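Local coordinates for MgGH51 (PDB 6ZPZ), which catalyses the release of terminal alpha-L-arabinofuranosyl groups as a family 51 glycoside hydrolase, probably acting on arabinose-decorated plant polysaccharides, at residues Glu427-Ala432 against Ser478-Leu483; Glu23-Ser28 against Ser488-Pro493; Thr16-Met21 against Leu514-Lys519; Phe225-Gly230 against Pro285-Trp290. All blocks are in the same frame, centred on the assembly; numbering follows the deposited sequence.

Contact 1 of 4, residues Glu427-Ala432 against Ser478-Leu483; sequences EGEYAA and SYAPLL. With LX5 ([(1~{S},2~{S},3~{S},4~{S})-2-(hydroxymethyl)-3,4-bis(oxidanyl)cyclopentyl] hydrogen sulfate), chain G.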
# COMPACT_ATOMS: atom_id res chain seq x y z
N GLU A 427 10.98 -8.04 -9.37
CA GLU A 427 10.56 -6.87 -10.15
C GLU A 427 9.69 -6.02 -9.23
O GLU A 427 8.48 -6.10 -9.33
CB GLU A 427 9.84 -7.29 -11.43
CG GLU A 427 9.76 -6.14 -12.42
CD GLU A 427 10.93 -6.00 -13.36
OE1 GLU A 427 11.76 -6.91 -13.39
OE2 GLU A 427 11.02 -4.96 -14.01
N GLY A 428 10.33 -5.21 -8.38
CA GLY A 428 9.72 -4.71 -7.15
C GLY A 428 8.96 -3.42 -7.38
O GLY A 428 8.18 -3.01 -6.49
N GLU A 429 9.17 -2.81 -8.54
CA GLU A 429 8.50 -1.54 -8.90
C GLU A 429 8.42 -1.46 -10.41
O GLU A 429 9.49 -1.27 -11.07
CB GLU A 429 9.31 -0.39 -8.33
CG GLU A 429 8.63 0.91 -8.49
CD GLU A 429 9.58 2.03 -8.23
OE1 GLU A 429 9.41 2.67 -7.17
OE2 GLU A 429 10.47 2.27 -9.09
N TYR A 430 7.24 -1.66 -10.97
CA TYR A 430 7.07 -1.56 -12.43
C TYR A 430 5.67 -1.05 -12.73
O TYR A 430 4.76 -1.26 -11.93
CB TYR A 430 7.42 -2.88 -13.12
CG TYR A 430 6.43 -3.99 -13.01
CD1 TYR A 430 6.41 -4.81 -11.89
CD2 TYR A 430 5.48 -4.24 -13.99
CE1 TYR A 430 5.54 -5.88 -11.79
CE2 TYR A 430 4.58 -5.28 -13.89
CZ TYR A 430 4.60 -6.11 -12.78
OH TYR A 430 3.72 -7.14 -12.67
N ALA A 431 5.55 -0.37 -13.85
CA ALA A 431 4.28 0.06 -14.44
C ALA A 431 4.57 0.70 -15.79
O ALA A 431 5.57 1.34 -15.92
CB ALA A 431 3.55 1.03 -13.55
N ALA A 432 3.70 0.48 -16.75
CA ALA A 432 3.55 1.37 -17.92
C ALA A 432 2.87 2.67 -17.47
O ALA A 432 1.66 2.66 -17.20
CB ALA A 432 2.82 0.64 -19.02
N SER A 478 5.89 -6.87 -8.41
CA SER A 478 4.84 -5.96 -7.91
C SER A 478 4.78 -4.67 -8.75
O SER A 478 5.82 -3.96 -8.95
CB SER A 478 5.04 -5.65 -6.44
OG SER A 478 6.39 -5.28 -6.22
N TYR A 479 3.56 -4.36 -9.19
CA TYR A 479 3.20 -3.06 -9.76
C TYR A 479 3.43 -2.00 -8.70
O TYR A 479 3.18 -2.27 -7.51
CB TYR A 479 1.75 -3.05 -10.19
CG TYR A 479 1.33 -1.86 -10.99
CD1 TYR A 479 0.99 -0.67 -10.37
CD2 TYR A 479 1.11 -1.96 -12.37
CE1 TYR A 479 0.52 0.40 -11.10
CE2 TYR A 479 0.62 -0.89 -13.11
CZ TYR A 479 0.35 0.31 -12.47
OH TYR A 479 -0.12 1.38 -13.17
N ALA A 480 3.77 -0.79 -9.12
CA ALA A 480 3.88 0.32 -8.17
C ALA A 480 3.57 1.64 -8.87
O ALA A 480 3.91 1.84 -10.02
CB ALA A 480 5.25 0.33 -7.55
N PRO A 481 2.98 2.61 -8.19
CA PRO A 481 2.47 2.41 -6.84
C PRO A 481 1.16 1.61 -6.80
O PRO A 481 0.46 1.59 -7.76
CB PRO A 481 2.21 3.84 -6.34
CG PRO A 481 3.05 4.71 -7.25
CD PRO A 481 2.99 4.02 -8.59
N LEU A 482 0.83 1.10 -5.62
CA LEU A 482 -0.35 0.23 -5.41
C LEU A 482 -1.60 1.10 -5.31
O LEU A 482 -2.61 0.73 -5.89
CB LEU A 482 -0.12 -0.54 -4.12
CG LEU A 482 -1.22 -1.52 -3.72
CD1 LEU A 482 -1.50 -2.55 -4.79
CD2 LEU A 482 -0.80 -2.19 -2.43
N LEU A 483 -1.56 2.16 -4.51
CA LEU A 483 -2.77 2.87 -4.03
C LEU A 483 -2.71 4.36 -4.32
O LEU A 483 -1.64 4.96 -4.23
CB LEU A 483 -2.93 2.63 -2.52
CG LEU A 483 -3.50 1.26 -2.15
CD1 LEU A 483 -3.52 1.09 -0.64
CD2 LEU A 483 -4.89 1.02 -2.71
C1 LX5 G . 9.44 5.05 -7.27
C2 LX5 G . 10.40 3.96 -6.85
C6 LX5 G . 6.97 5.24 -6.43
C5 LX5 G . 8.47 5.29 -6.11
C3 LX5 G . 10.40 3.90 -5.35
C4 LX5 G . 8.97 4.34 -5.03
O7 LX5 G . 6.54 3.94 -6.82
O8 LX5 G . 8.92 5.17 -3.87
O9 LX5 G . 10.81 2.62 -4.85
O10 LX5 G . 10.41 6.08 -7.37
S11 LX5 G . 10.32 7.11 -8.46
O12 LX5 G . 9.04 7.63 -7.99
O13 LX5 G . 11.42 8.07 -8.44
O14 LX5 G . 10.37 6.31 -9.72
O HOH W 1 -0.35 1.16 -15.93

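Contact 2 of 4, residues Glu23-Ser28 against Ser488-Pro493; sequences EDINHS and STQWTP. With LX5 ([(1~{S},2~{S},3~{S},4~{S})-2-(hydroxymethyl)-3,4-bis(oxidanyl)cyclopentyl] hydrogen sulfate), chain G.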
# COMPACT_ATOMS: atom_id res chain seq x y z
N GLU A 23 4.05 1.67 -0.09
CA GLU A 23 4.52 2.68 0.86
C GLU A 23 3.38 3.67 1.02
O GLU A 23 2.45 3.60 0.21
CB GLU A 23 5.75 3.37 0.28
CG GLU A 23 5.38 4.22 -0.92
CD GLU A 23 6.58 4.77 -1.65
OE1 GLU A 23 7.37 5.53 -1.06
OE2 GLU A 23 6.69 4.44 -2.81
N ASP A 24 3.48 4.58 2.00
CA ASP A 24 2.54 5.72 2.13
C ASP A 24 2.87 6.75 1.06
O ASP A 24 3.81 7.52 1.24
CB ASP A 24 2.56 6.33 3.53
CG ASP A 24 1.19 6.89 3.88
OD1 ASP A 24 0.48 7.27 2.94
OD2 ASP A 24 0.82 6.83 5.08
N ILE A 25 2.14 6.69 -0.05
CA ILE A 25 2.26 7.59 -1.23
C ILE A 25 0.84 7.83 -1.71
O ILE A 25 0.02 6.92 -1.55
CB ILE A 25 3.14 7.00 -2.35
CG1 ILE A 25 3.35 8.00 -3.49
CG2 ILE A 25 2.57 5.69 -2.89
CD1 ILE A 25 4.24 7.48 -4.59
N ASN A 26 0.52 9.03 -2.19
CA ASN A 26 -0.87 9.34 -2.61
C ASN A 26 -1.84 9.05 -1.45
O ASN A 26 -2.93 8.57 -1.74
CB ASN A 26 -1.30 8.47 -3.79
CG ASN A 26 -0.32 8.44 -4.94
OD1 ASN A 26 0.23 9.48 -5.32
ND2 ASN A 26 -0.16 7.28 -5.54
N HIS A 27 -1.45 9.26 -0.19
CA HIS A 27 -2.29 8.90 1.00
C HIS A 27 -2.78 7.44 0.86
O HIS A 27 -3.99 7.13 0.99
CB HIS A 27 -3.39 9.94 1.18
CG HIS A 27 -2.86 11.17 1.84
ND1 HIS A 27 -2.70 11.28 3.21
CD2 HIS A 27 -2.33 12.29 1.31
CE1 HIS A 27 -2.19 12.48 3.49
NE2 HIS A 27 -1.95 13.09 2.33
N SER A 28 -1.86 6.55 0.55
CA SER A 28 -2.14 5.11 0.51
C SER A 28 -2.26 4.56 1.95
O SER A 28 -2.86 3.47 2.12
CB SER A 28 -1.07 4.42 -0.25
OG SER A 28 0.15 4.60 0.42
N SER A 488 -5.46 13.33 -3.41
CA SER A 488 -4.07 13.67 -3.02
C SER A 488 -3.10 12.71 -3.69
O SER A 488 -2.66 11.75 -3.06
CB SER A 488 -3.92 13.68 -1.55
OG SER A 488 -2.68 14.25 -1.15
N THR A 489 -2.78 13.04 -4.93
CA THR A 489 -1.99 12.21 -5.85
C THR A 489 -0.63 12.86 -6.04
O THR A 489 -0.61 14.01 -6.44
CB THR A 489 -2.76 12.06 -7.16
OG1 THR A 489 -3.96 11.36 -6.84
CG2 THR A 489 -1.94 11.33 -8.18
N GLN A 490 0.45 12.14 -5.72
CA GLN A 490 1.82 12.60 -6.05
C GLN A 490 2.33 11.82 -7.26
O GLN A 490 3.36 12.17 -7.76
CB GLN A 490 2.75 12.45 -4.86
CG GLN A 490 2.37 13.31 -3.68
CD GLN A 490 1.25 12.70 -2.84
OE1 GLN A 490 1.33 11.55 -2.44
NE2 GLN A 490 0.18 13.45 -2.61
N TRP A 491 1.65 10.74 -7.66
CA TRP A 491 2.16 9.81 -8.68
C TRP A 491 0.97 9.12 -9.33
O TRP A 491 0.06 8.71 -8.59
CB TRP A 491 3.11 8.77 -8.08
CG TRP A 491 3.69 7.91 -9.15
CD1 TRP A 491 3.10 6.86 -9.79
CD2 TRP A 491 4.98 8.08 -9.77
NE1 TRP A 491 3.95 6.33 -10.71
CE2 TRP A 491 5.11 7.05 -10.71
CE3 TRP A 491 6.03 8.98 -9.58
CZ2 TRP A 491 6.24 6.93 -11.52
CZ3 TRP A 491 7.15 8.86 -10.38
CH2 TRP A 491 7.24 7.85 -11.34
N THR A 492 0.97 9.11 -10.66
CA THR A 492 0.07 8.27 -11.49
C THR A 492 0.93 7.56 -12.53
O THR A 492 2.04 7.98 -12.85
CB THR A 492 -1.01 9.12 -12.17
OG1 THR A 492 -0.41 9.94 -13.17
CG2 THR A 492 -1.74 10.04 -11.22
N PRO A 493 0.47 6.43 -13.09
CA PRO A 493 -0.75 5.75 -12.66
C PRO A 493 -0.53 4.85 -11.44
O PRO A 493 0.59 4.47 -11.12
CB PRO A 493 -1.08 4.87 -13.86
CG PRO A 493 0.27 4.51 -14.37
CD PRO A 493 1.14 5.72 -14.16
C1 LX5 G . 9.44 5.05 -7.27
C2 LX5 G . 10.40 3.96 -6.85
C6 LX5 G . 6.97 5.24 -6.43
C5 LX5 G . 8.47 5.29 -6.11
C3 LX5 G . 10.40 3.90 -5.35
C4 LX5 G . 8.97 4.34 -5.03
O7 LX5 G . 6.54 3.94 -6.82
O8 LX5 G . 8.92 5.17 -3.87
O9 LX5 G . 10.81 2.62 -4.85
O10 LX5 G . 10.41 6.08 -7.37
S11 LX5 G . 10.32 7.11 -8.46
O12 LX5 G . 9.04 7.63 -7.99
O13 LX5 G . 11.42 8.07 -8.44
O14 LX5 G . 10.37 6.31 -9.72

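Contact 3 of 4, residues Thr16-Met21 against Leu514-Lys519; sequences TLYGLM and LFALNK. With LX5 ([(1~{S},2~{S},3~{S},4~{S})-2-(hydroxymethyl)-3,4-bis(oxidanyl)cyclopentyl] hydrogen sulfate), chain G.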
# COMPACT_ATOMS: atom_id res chain seq x y z
N THR A 16 5.74 -16.83 -4.42
CA THR A 16 5.86 -15.36 -4.23
C THR A 16 5.78 -14.57 -5.54
O THR A 16 6.04 -13.35 -5.50
CB THR A 16 7.19 -15.07 -3.53
OG1 THR A 16 8.18 -15.80 -4.26
CG2 THR A 16 7.20 -15.48 -2.07
N LEU A 17 5.51 -15.19 -6.69
CA LEU A 17 5.72 -14.52 -8.00
C LEU A 17 4.94 -13.20 -8.06
O LEU A 17 5.50 -12.20 -8.53
CB LEU A 17 5.31 -15.42 -9.14
CG LEU A 17 5.53 -14.87 -10.55
CD1 LEU A 17 6.96 -14.40 -10.75
CD2 LEU A 17 5.14 -15.91 -11.59
N TYR A 18 3.68 -13.19 -7.61
CA TYR A 18 2.82 -11.98 -7.70
C TYR A 18 2.50 -11.41 -6.32
O TYR A 18 1.99 -12.10 -5.45
CB TYR A 18 1.53 -12.24 -8.47
CG TYR A 18 1.82 -12.81 -9.84
CD1 TYR A 18 2.39 -12.03 -10.84
CD2 TYR A 18 1.60 -14.15 -10.10
CE1 TYR A 18 2.68 -12.56 -12.09
CE2 TYR A 18 1.88 -14.69 -11.35
CZ TYR A 18 2.40 -13.89 -12.34
OH TYR A 18 2.66 -14.45 -13.55
N GLY A 19 2.78 -10.12 -6.14
CA GLY A 19 2.43 -9.50 -4.87
C GLY A 19 2.42 -8.00 -4.98
O GLY A 19 2.34 -7.49 -6.11
N LEU A 20 2.48 -7.35 -3.83
CA LEU A 20 2.14 -5.91 -3.72
C LEU A 20 3.37 -5.17 -3.25
O LEU A 20 4.17 -5.75 -2.51
CB LEU A 20 1.03 -5.71 -2.70
CG LEU A 20 -0.27 -6.45 -2.96
CD1 LEU A 20 -1.30 -6.01 -1.95
CD2 LEU A 20 -0.71 -6.23 -4.40
N MET A 21 3.47 -3.93 -3.66
CA MET A 21 4.54 -3.03 -3.22
C MET A 21 3.81 -1.86 -2.61
O MET A 21 2.98 -1.27 -3.26
CB MET A 21 5.41 -2.57 -4.40
CG MET A 21 6.53 -1.67 -3.96
SD MET A 21 5.94 0.02 -3.81
CE MET A 21 7.28 0.84 -4.70
N LEU A 514 -5.69 -11.33 -12.59
CA LEU A 514 -5.82 -12.45 -13.54
C LEU A 514 -4.53 -13.26 -13.49
O LEU A 514 -4.62 -14.48 -13.51
CB LEU A 514 -6.08 -11.90 -14.93
CG LEU A 514 -7.50 -11.41 -15.17
CD1 LEU A 514 -7.55 -10.69 -16.50
CD2 LEU A 514 -8.50 -12.57 -15.12
N PHE A 515 -3.38 -12.59 -13.41
CA PHE A 515 -2.08 -13.29 -13.39
C PHE A 515 -1.94 -14.04 -12.07
O PHE A 515 -1.60 -15.24 -12.12
CB PHE A 515 -0.91 -12.37 -13.74
CG PHE A 515 -0.68 -12.28 -15.22
CD1 PHE A 515 -1.65 -11.79 -16.08
CD2 PHE A 515 0.50 -12.75 -15.76
CE1 PHE A 515 -1.45 -11.77 -17.45
CE2 PHE A 515 0.73 -12.71 -17.14
CZ PHE A 515 -0.26 -12.21 -17.97
N ALA A 516 -2.23 -13.39 -10.94
CA ALA A 516 -1.99 -13.97 -9.59
C ALA A 516 -2.98 -15.09 -9.25
O ALA A 516 -2.59 -16.04 -8.62
CB ALA A 516 -2.12 -12.90 -8.54
N LEU A 517 -4.25 -14.96 -9.62
CA LEU A 517 -5.27 -15.96 -9.21
C LEU A 517 -5.25 -17.19 -10.11
O LEU A 517 -5.88 -18.15 -9.73
CB LEU A 517 -6.65 -15.31 -9.29
CG LEU A 517 -6.95 -14.26 -8.22
CD1 LEU A 517 -8.43 -13.88 -8.27
CD2 LEU A 517 -6.58 -14.71 -6.82
N ASN A 518 -4.58 -17.14 -11.25
CA ASN A 518 -4.65 -18.20 -12.27
C ASN A 518 -3.22 -18.65 -12.54
O ASN A 518 -2.69 -18.36 -13.60
CB ASN A 518 -5.43 -17.72 -13.49
CG ASN A 518 -6.81 -17.25 -13.10
OD1 ASN A 518 -7.71 -18.05 -12.91
ND2 ASN A 518 -6.99 -15.96 -12.95
N LYS A 519 -2.63 -19.25 -11.53
CA LYS A 519 -1.18 -19.49 -11.49
C LYS A 519 -0.96 -20.83 -10.83
O LYS A 519 -1.22 -20.95 -9.65
CB LYS A 519 -0.45 -18.43 -10.67
CG LYS A 519 1.06 -18.58 -10.76
CD LYS A 519 1.80 -18.03 -9.58
CE LYS A 519 1.80 -18.96 -8.40
NZ LYS A 519 2.54 -18.32 -7.28
C1 LX5 G . 9.44 5.05 -7.27
C2 LX5 G . 10.40 3.96 -6.85
C6 LX5 G . 6.97 5.24 -6.43
C5 LX5 G . 8.47 5.29 -6.11
C3 LX5 G . 10.40 3.90 -5.35
C4 LX5 G . 8.97 4.34 -5.03
O7 LX5 G . 6.54 3.94 -6.82
O8 LX5 G . 8.92 5.17 -3.87
O9 LX5 G . 10.81 2.62 -4.85
O10 LX5 G . 10.41 6.08 -7.37
S11 LX5 G . 10.32 7.11 -8.46
O12 LX5 G . 9.04 7.63 -7.99
O13 LX5 G . 11.42 8.07 -8.44
O14 LX5 G . 10.37 6.31 -9.72
O HOH W 2 2.30 -15.62 -6.47

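Contact 4 of 4, residues Phe225-Gly230 against Pro285-Trp290; sequences FRFPGG and PIMAVW. With LX5 ([(1~{S},2~{S},3~{S},4~{S})-2-(hydroxymethyl)-3,4-bis(oxidanyl)cyclopentyl] hydrogen sulfate), chain G.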
# COMPACT_ATOMS: atom_id res chain seq x y z
N PHE A 225 3.99 -8.78 0.29
CA PHE A 225 3.73 -7.33 0.47
C PHE A 225 5.07 -6.69 0.80
O PHE A 225 5.65 -7.05 1.84
CB PHE A 225 2.71 -7.19 1.58
CG PHE A 225 2.14 -5.83 1.78
CD1 PHE A 225 2.83 -4.87 2.51
CD2 PHE A 225 0.85 -5.54 1.35
CE1 PHE A 225 2.25 -3.65 2.79
CE2 PHE A 225 0.29 -4.30 1.62
CZ PHE A 225 0.99 -3.36 2.33
N ARG A 226 5.60 -5.90 -0.11
CA ARG A 226 6.92 -5.24 0.10
C ARG A 226 6.62 -3.90 0.77
O ARG A 226 5.77 -3.18 0.29
CB ARG A 226 7.71 -5.07 -1.19
CG ARG A 226 9.08 -4.40 -1.05
CD ARG A 226 9.28 -3.52 -2.28
NE ARG A 226 10.42 -2.61 -2.25
CZ ARG A 226 10.79 -1.85 -3.29
NH1 ARG A 226 10.10 -1.91 -4.42
NH2 ARG A 226 11.84 -1.02 -3.20
N PHE A 227 7.27 -3.64 1.88
CA PHE A 227 6.95 -2.48 2.74
C PHE A 227 8.19 -2.20 3.56
O PHE A 227 9.10 -3.03 3.65
CB PHE A 227 5.74 -2.78 3.63
CG PHE A 227 6.06 -3.53 4.90
CD1 PHE A 227 6.47 -4.85 4.85
CD2 PHE A 227 6.10 -2.88 6.11
CE1 PHE A 227 6.82 -5.53 6.00
CE2 PHE A 227 6.43 -3.57 7.27
CZ PHE A 227 6.85 -4.87 7.21
N PRO A 228 8.30 -1.03 4.22
CA PRO A 228 7.35 0.07 4.12
C PRO A 228 7.72 1.08 3.02
O PRO A 228 7.12 2.13 2.94
CB PRO A 228 7.51 0.65 5.53
CG PRO A 228 8.97 0.52 5.85
CD PRO A 228 9.34 -0.79 5.22
N GLY A 229 8.72 0.74 2.19
CA GLY A 229 9.00 1.50 0.96
C GLY A 229 10.19 0.93 0.20
O GLY A 229 10.90 0.07 0.72
N GLY A 230 10.48 1.49 -0.98
CA GLY A 230 9.94 2.75 -1.43
C GLY A 230 10.68 3.98 -0.87
O GLY A 230 11.36 3.91 0.13
N PRO A 285 5.79 -10.97 4.03
CA PRO A 285 6.43 -9.67 3.87
C PRO A 285 7.71 -9.78 3.07
O PRO A 285 8.43 -10.75 3.24
CB PRO A 285 6.77 -9.26 5.30
CG PRO A 285 6.92 -10.58 6.03
CD PRO A 285 5.85 -11.46 5.42
N ILE A 286 7.96 -8.76 2.25
CA ILE A 286 9.33 -8.42 1.82
C ILE A 286 9.57 -7.10 2.52
O ILE A 286 8.93 -6.09 2.17
CB ILE A 286 9.49 -8.32 0.30
CG1 ILE A 286 9.04 -9.61 -0.40
CG2 ILE A 286 10.93 -7.97 0.02
CD1 ILE A 286 9.29 -9.66 -1.88
N MET A 287 10.38 -7.14 3.54
CA MET A 287 10.50 -6.00 4.46
C MET A 287 11.76 -5.22 4.10
O MET A 287 12.81 -5.82 3.95
CB MET A 287 10.58 -6.46 5.91
CG MET A 287 10.52 -5.30 6.84
SD MET A 287 10.33 -5.66 8.54
CE MET A 287 11.89 -6.47 8.85
N ALA A 288 11.64 -3.94 3.85
CA ALA A 288 12.81 -3.08 3.58
C ALA A 288 13.38 -2.62 4.90
O ALA A 288 12.61 -2.38 5.83
CB ALA A 288 12.42 -1.92 2.71
N VAL A 289 14.70 -2.52 4.97
CA VAL A 289 15.37 -1.83 6.09
C VAL A 289 16.12 -0.63 5.51
O VAL A 289 16.64 -0.67 4.36
CB VAL A 289 16.31 -2.78 6.86
CG1 VAL A 289 15.48 -3.85 7.53
CG2 VAL A 289 17.39 -3.36 5.93
N TRP A 290 16.13 0.43 6.29
CA TRP A 290 16.89 1.66 5.96
C TRP A 290 18.38 1.31 5.91
O TRP A 290 18.82 0.51 6.74
CB TRP A 290 16.58 2.71 7.03
CG TRP A 290 17.01 4.06 6.60
CD1 TRP A 290 16.38 4.90 5.74
CD2 TRP A 290 18.22 4.72 7.00
NE1 TRP A 290 17.10 6.05 5.59
CE2 TRP A 290 18.23 5.97 6.37
CE3 TRP A 290 19.26 4.37 7.86
CZ2 TRP A 290 19.26 6.89 6.54
CZ3 TRP A 290 20.26 5.28 8.07
CH2 TRP A 290 20.26 6.52 7.42
C1 LX5 G . 9.44 5.05 -7.27
C2 LX5 G . 10.40 3.96 -6.85
C6 LX5 G . 6.97 5.24 -6.43
C5 LX5 G . 8.47 5.29 -6.11
C3 LX5 G . 10.40 3.90 -5.35
C4 LX5 G . 8.97 4.34 -5.03
O7 LX5 G . 6.54 3.94 -6.82
O8 LX5 G . 8.92 5.17 -3.87
O9 LX5 G . 10.81 2.62 -4.85
O10 LX5 G . 10.41 6.08 -7.37
S11 LX5 G . 10.32 7.11 -8.46
O12 LX5 G . 9.04 7.63 -7.99
O13 LX5 G . 11.42 8.07 -8.44
O14 LX5 G . 10.37 6.31 -9.72

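Contact 1 of 4, residues Glu427-Ala432 against Ser478-Leu483
With CG trans to the backbone N (chi1 -173°) and the chain extended beyond it, Glu429 runs past Ala480, CG to CB 3.6 Å, and delivers its carboxylate to the bound cyclopentyl sulfate. The two segments lie at the C-terminal ends of the last two parallel strands of a (beta/alpha)8 barrel, where the active site is. There Glu429 OE1 is covalently joined to C2 of the ligand, consistent with the role of nucleophile that a glutamate on this strand plays in related retaining glycosidases. The backbones are stitched by Ser478 N donating to Glu427 O at 2.9 Å and by Ala480 N donating to Tyr430 O at 3.0 Å. Ser478 OG adds a bond to Gly428 O, also 2.9 Å, approaching from above the carbonyl plane. The Tyr430 ring, swung between its backbone N and carbonyl carbon (chi1 75°), lies against the Ser478-Tyr479 backbone with Tyr479 CA over one face, while its hydroxyl is bonded to Gln512. Ala431 CB makes a CH-pi contact over the Tyr479 ring, 3.7 Å from the centroid. At the far end of that ring, Tyr479 OH donates to a water at 2.8 Å, which in turn donates to Ala432 O.

Contact 2 of 4, residues Glu23-Ser28 against Ser488-Pro493
At the mouth of the active site two irregular loops are clasped by a reciprocal exchange between Asn26 and Gln490, each side-chain carbonyl accepting the other's backbone N-H. Asn26 OD1 takes Gln490 N at 2.7 Å, in the plane of the amide carbonyl, and a weak second bond from Trp491 N at 3.0 Å. In return Gln490, bent at chi2 (81°), brings OE1 back to Asn26 N, again 2.7 Å away and tilted somewhat from the carbonyl plane. Replacing Asn26 with alanine would probably leave the N-H groups of Gln490 and Trp491 without their shared acceptor and let the second loop shift. In the (beta/alpha)8 fold, residues 23-28 follow the first barrel strand, 20-21, whereas residues 488-493 link two short strands, 483-485 and 496-498, that come after the last barrel strand. Beside the clasp, Ser488 OG sits at the edge of the His27 ring, 3.2 Å from CD2; His27 ND1 is bonded to Asp30. Toward the ligand, the side chains of Ile25 and Trp491 meet at an angle, CD1 of the first 3.9 Å from CB of the second. Glu23 OE2 accepts a hydrogen bond from ligand O8 at 2.6 Å, and Trp491 CZ3 lies 3.3 Å from sulfate oxygen O12.

Contact 3 of 4, residues Thr16-Met21 against Leu514-Lys519
Lys519 NZ is gripped twice: it donates to Pro14 O, and at 2.8 Å to a water that also accepts from Tyr18 N at 3.0 Å. No direct hydrogen bond spans the two segments, and the rest of the contact is built round the Tyr18 side chain. With CG opposite the carbonyl carbon (chi1 -55°), the ring stands between two apolar groups. Leu17 CG lies over the centre of one face, and Phe515 CB makes a CH-pi contact with the opposite face, 4.2 Å from the centroid. Tyr18 CB meets Ala516 CB at 3.7 Å, and Lys519 CD comes to the ring edge at CE2, 3.8 Å away. Residues 16-19 lead into the first strand of the (beta/alpha)8 barrel, whereas helix 507-517 precedes the C-terminal antiparallel sheet, whose Lys551 binds Phe515 O and Asn518 O. Truncating Tyr18 to alanine is likely to open a gap between Leu17 and Phe515 and leave Glu468, the hydrogen-bond partner of its hydroxyl, without that mate. Tyr18 OH also lies in the plane of the Phe515 ring, at its edge, 3.5 Å from Phe515 CD2. Where the helix ends, Asn518 ND2 donates to a lone pair of Leu514 O at 2.8 Å.

Contact 4 of 4, residues Phe225-Gly230 against Pro285-Trp290
Backbone bonds join Phe225-Phe227 to Pro285-Ala288 as adjacent parallel strands of the (beta/alpha)8 barrel, their directions only 12° apart. Phe225 O accepts from Ile286 N at 2.9 Å, Ile286 O from Phe227 N at 3.0 Å, and Phe227 O from Ala288 N at 2.7 Å. A close CA-H...O contact, Arg226 CA to Ile286 O at 3.0 Å, supplements them. Apolar packing gathers Phe227, Pro285 and Met287 on one face of the sheet. With CG between its backbone N and carbonyl carbon (chi1 84°), the Phe227 ring leans toward the neighbouring strand, where CE1 lies 3.8 Å from Pro285 CB at the ring edge and CZ 3.7 Å from Met287 CG. Met287 SD adds an oblique Met-aromatic contact, 4.8 Å from the ring centroid. On the other face Arg226 CB meets Ile286 CB at 4.0 Å. Charge pairing fixes the end of Arg226, whose NE and NH2 form salt bridges with Glu347 and Asp398 inside the barrel, near the ligand. Beyond the strands, the peptides before Pro228 and Gly230 are cis. Phe225 packs on Leu20 of strand 20-21, whereas helix 271-281 covers Phe227 and Pro285 and helix 306-320 packs against Met287.

In the fold
Contacts 1, 3 and 4 all reach the eight-stranded parallel barrel. Strands 20-21, 224-227 and 284-289 open its order and strands 424-432 and 474-479 end it; Gly19 bonds to Ala477, closing the ring between first and last. Along the chain, contacts 4 and 1 follow one another, both within the span between the segments of contact 2, which in turn lies within that of contact 3. Centres of contacts 2 and 3 lie about 12 Å from contact 1 but 22 Å from each other: contact 2 gathers loops at the ligand end, whereas contact 3 joins the barrel to the helix before the C-terminal sheet. Segments near the N-terminus thus meet segments some 460 to 490 residues later.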